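Long-range contact in putative TIM-barrel metal-dependent hydrolase (Mycobacterium avium subsp. paratuberculosis S397, PDB 4DZI), which probably acts as a metal-dependent hydrolase of the amidohydrolase family, with two metal ions bound in its TIM-barrel active site: residues D11-Y17 and F353-H359. Sequence-based numbering, arbitrary orientation.
With CD (cadmium ion), chain Q; CD (cadmium ion), chain P.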
loop_
_atom_site.group_PDB
_atom_site.type_symbol
_atom_site.label_atom_id
_atom_site.label_comp_id
_atom_site.label_asym_id
_atom_site.label_seq_id
_atom_site.Cartn_x
_atom_site.Cartn_y
_atom_site.Cartn_z
ATOM N N ASP C 11 21.877 6.464 19.610
ATOM C CA ASP C 11 20.422 6.540 19.347
ATOM C C ASP C 11 20.223 7.127 17.959
ATOM O O ASP C 11 20.548 8.309 17.730
ATOM C CB ASP C 11 19.804 7.457 20.415
ATOM C CG ASP C 11 18.289 7.364 20.469
ATOM O OD1 ASP C 11 17.693 7.069 19.417
ATOM O OD2 ASP C 11 17.697 7.604 21.557
ATOM N N VAL C 12 19.702 6.341 17.003
ATOM C CA VAL C 12 19.604 6.857 15.629
ATOM C C VAL C 12 18.328 7.674 15.373
ATOM O O VAL C 12 18.099 8.144 14.258
ATOM C CB VAL C 12 19.743 5.742 14.561
ATOM C CG1 VAL C 12 21.039 4.912 14.800
ATOM C CG2 VAL C 12 18.517 4.829 14.523
ATOM N N ASP C 13 17.516 7.868 16.406
ATOM C CA ASP C 13 16.290 8.653 16.196
ATOM C C ASP C 13 16.059 9.564 17.377
ATOM O O ASP C 13 15.453 9.172 18.382
ATOM C CB ASP C 13 15.059 7.755 16.046
ATOM C CG ASP C 13 13.856 8.511 15.548
ATOM O OD1 ASP C 13 13.931 9.766 15.392
ATOM O OD2 ASP C 13 12.818 7.835 15.355
ATOM N N ASN C 14 16.534 10.803 17.213
ATOM C CA ASN C 14 16.221 11.844 18.186
ATOM C C ASN C 14 15.764 13.079 17.434
ATOM O O ASN C 14 16.033 13.239 16.256
ATOM C CB ASN C 14 17.470 12.184 19.028
ATOM C CG ASN C 14 17.481 11.532 20.404
ATOM O OD1 ASN C 14 17.912 12.166 21.386
ATOM N ND2 ASN C 14 17.116 10.255 20.485
ATOM N N HIS C 15 15.009 13.942 18.122
ATOM C CA HIS C 15 14.544 15.199 17.516
ATOM C C HIS C 15 14.876 16.461 18.291
ATOM O O HIS C 15 15.049 16.420 19.502
ATOM C CB HIS C 15 13.016 15.128 17.288
ATOM C CG HIS C 15 12.631 14.094 16.274
ATOM N ND1 HIS C 15 12.657 14.352 14.959
ATOM C CD2 HIS C 15 12.297 12.747 16.409
ATOM C CE1 HIS C 15 12.331 13.240 14.270
ATOM N NE2 HIS C 15 12.108 12.258 15.142
ATOM N N TYR C 16 14.980 17.565 17.556
ATOM C CA TYR C 16 14.847 18.907 18.112
ATOM C C TYR C 16 13.467 19.428 17.689
ATOM O O TYR C 16 12.789 18.834 16.822
ATOM C CB TYR C 16 15.952 19.829 17.578
ATOM C CG TYR C 16 16.162 19.670 16.110
ATOM C CD1 TYR C 16 15.266 20.226 15.178
ATOM C CD2 TYR C 16 17.244 18.933 15.615
ATOM C CE1 TYR C 16 15.453 20.041 13.811
ATOM C CE2 TYR C 16 17.430 18.733 14.242
ATOM C CZ TYR C 16 16.538 19.301 13.346
ATOM O OH TYR C 16 16.696 19.115 11.999
ATOM N N TYR C 17 13.042 20.541 18.294
ATOM C CA TYR C 17 11.855 21.241 17.824
ATOM C C TYR C 17 12.386 22.539 17.223
ATOM O O TYR C 17 13.087 23.330 17.890
ATOM C CB TYR C 17 10.900 21.496 18.979
ATOM C CG TYR C 17 10.212 20.231 19.468
ATOM C CD1 TYR C 17 9.505 19.423 18.575
ATOM C CD2 TYR C 17 10.304 19.797 20.784
ATOM C CE1 TYR C 17 8.843 18.275 18.987
ATOM C CE2 TYR C 17 9.679 18.637 21.204
ATOM C CZ TYR C 17 8.951 17.865 20.302
ATOM O OH TYR C 17 8.294 16.732 20.740
ATOM N N PHE C 353 18.762 0.478 17.143
ATOM C CA PHE C 353 18.030 1.180 18.189
ATOM C C PHE C 353 17.817 2.667 17.900
ATOM O O PHE C 353 18.764 3.401 17.600
ATOM C CB PHE C 353 18.772 0.988 19.517
ATOM C CG PHE C 353 18.597 2.115 20.486
ATOM C CD1 PHE C 353 17.372 2.370 21.087
ATOM C CD2 PHE C 353 19.687 2.920 20.798
ATOM C CE1 PHE C 353 17.245 3.417 22.000
ATOM C CE2 PHE C 353 19.565 3.972 21.693
ATOM C CZ PHE C 353 18.356 4.200 22.319
ATOM N N GLY C 354 16.550 3.088 17.959
ATOM C CA GLY C 354 16.218 4.520 17.879
ATOM C C GLY C 354 15.032 4.731 18.833
ATOM O O GLY C 354 14.096 3.937 18.849
ATOM N N SER C 355 15.073 5.785 19.635
ATOM C CA SER C 355 14.040 6.011 20.643
ATOM C C SER C 355 12.954 7.004 20.211
ATOM O O SER C 355 11.842 6.969 20.762
ATOM C CB SER C 355 14.681 6.600 21.911
ATOM O OG SER C 355 15.197 7.887 21.607
ATOM N N ASP C 356 13.274 7.882 19.256
ATOM C CA ASP C 356 12.385 8.962 18.815
ATOM C C ASP C 356 12.171 9.978 19.905
ATOM O O ASP C 356 11.183 10.698 19.907
ATOM C CB ASP C 356 11.019 8.415 18.361
ATOM C CG ASP C 356 10.227 9.415 17.511
ATOM O OD1 ASP C 356 10.797 10.236 16.775
ATOM O OD2 ASP C 356 8.986 9.314 17.560
ATOM N N TRP C 357 13.094 10.032 20.855
ATOM C CA TRP C 357 12.969 11.054 21.902
ATOM C C TRP C 357 13.204 12.453 21.368
ATOM O O TRP C 357 14.100 12.679 20.564
ATOM C CB TRP C 357 14.000 10.693 22.989
ATOM C CG TRP C 357 13.714 11.384 24.296
ATOM C CD1 TRP C 357 12.912 10.927 25.336
ATOM C CD2 TRP C 357 14.218 12.683 24.753
ATOM N NE1 TRP C 357 12.885 11.842 26.379
ATOM C CE2 TRP C 357 13.624 12.915 26.076
ATOM C CE3 TRP C 357 15.046 13.659 24.208
ATOM C CZ2 TRP C 357 13.892 14.072 26.816
ATOM C CZ3 TRP C 357 15.311 14.807 24.968
ATOM C CH2 TRP C 357 14.721 15.011 26.235
ATOM N N PRO C 358 12.414 13.463 21.804
ATOM C CA PRO C 358 11.428 13.508 22.866
ATOM C C PRO C 358 9.991 13.433 22.365
ATOM O O PRO C 358 9.100 13.896 23.049
ATOM C CB PRO C 358 11.632 14.918 23.402
ATOM C CG PRO C 358 11.857 15.724 22.191
ATOM C CD PRO C 358 12.726 14.829 21.323
ATOM N N HIS C 359 9.749 12.866 21.183
ATOM C CA HIS C 359 8.354 12.872 20.703
ATOM C C HIS C 359 7.377 12.106 21.558
ATOM O O HIS C 359 7.731 11.180 22.250
ATOM C CB HIS C 359 8.329 12.303 19.265
ATOM C CG HIS C 359 8.828 13.264 18.210
ATOM N ND1 HIS C 359 8.854 12.942 16.867
ATOM C CD2 HIS C 359 9.273 14.565 18.304
ATOM C CE1 HIS C 359 9.299 13.992 16.175
ATOM N NE2 HIS C 359 9.536 14.996 17.051
HETATM CD CD CD Q . 11.840 10.127 14.713
HETATM CD CD CD P . 8.311 10.890 15.960
HETATM O O HOH W 1 8.295 16.458 23.347
HETATM O O HOH W 2 7.730 12.148 13.897
#
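The imidazoles of His-15 and His-359 lie face against face in an offset stack, centroids 3.8 Å apart and planes only 9° from parallel. CE1 of His-359 sits over the centre of the His-15 ring, while CD2 of His-15 falls toward the rim of the other; OD1 of Asp-356 comes to the edge of His-15, near its plane, because both bind the same cadmium ion. OH of Tyr-17 meets the edge of the His-359 ring, and CG of Pro-358 touches the tyrosine obliquely at CE2. This is the binuclear metal centre of an amidohydrolase TIM barrel, where the first strand, 9-15, meets the loop that carries Asp-356.

Each histidine serves a different cadmium ion: NE2 of His-15 binds one, ND1 of His-359 the other, and the second nitrogen of His-359, NE2, has its partner in Thr-123. Asp-356 joins the ions, because its OD1 bonds to the first at 2.3 Å and, at a longer 2.7 Å, to the second, which OD2 also grips. Asp-13 chelates the first ion through both oxygens; chi1 of -168° turns its CG anti to the backbone N and sends the carboxylate out beside that of Asp-356, the two pointing the same way. His-230 and Glu-293 complete this first site, and Glu-293 and Glu-361 also serve the second.

Away from the metals the two segments are tied by hydrogen bonds. The N-H of Val-12 donates almost straight to Phe-353 O (N-H...O 177°), and His-15 N donates to the carbonyl O of Trp-357, whose peptide bond to Pro-358 is cis. Buried Asp-11 receives Ser-355 twice, backbone N on OD1 and hydroxyl on the syn lone pair of OD2 at 2.5 Å. Its OD1 also closes an Asx turn by accepting from Asp-13 N, which arrives from the opposite face of the carboxylate to Ser-355 N. At the far end one water accepts from Tyr-17 OH at 2.6 Å and donates to Pro-358 O at 2.7 Å.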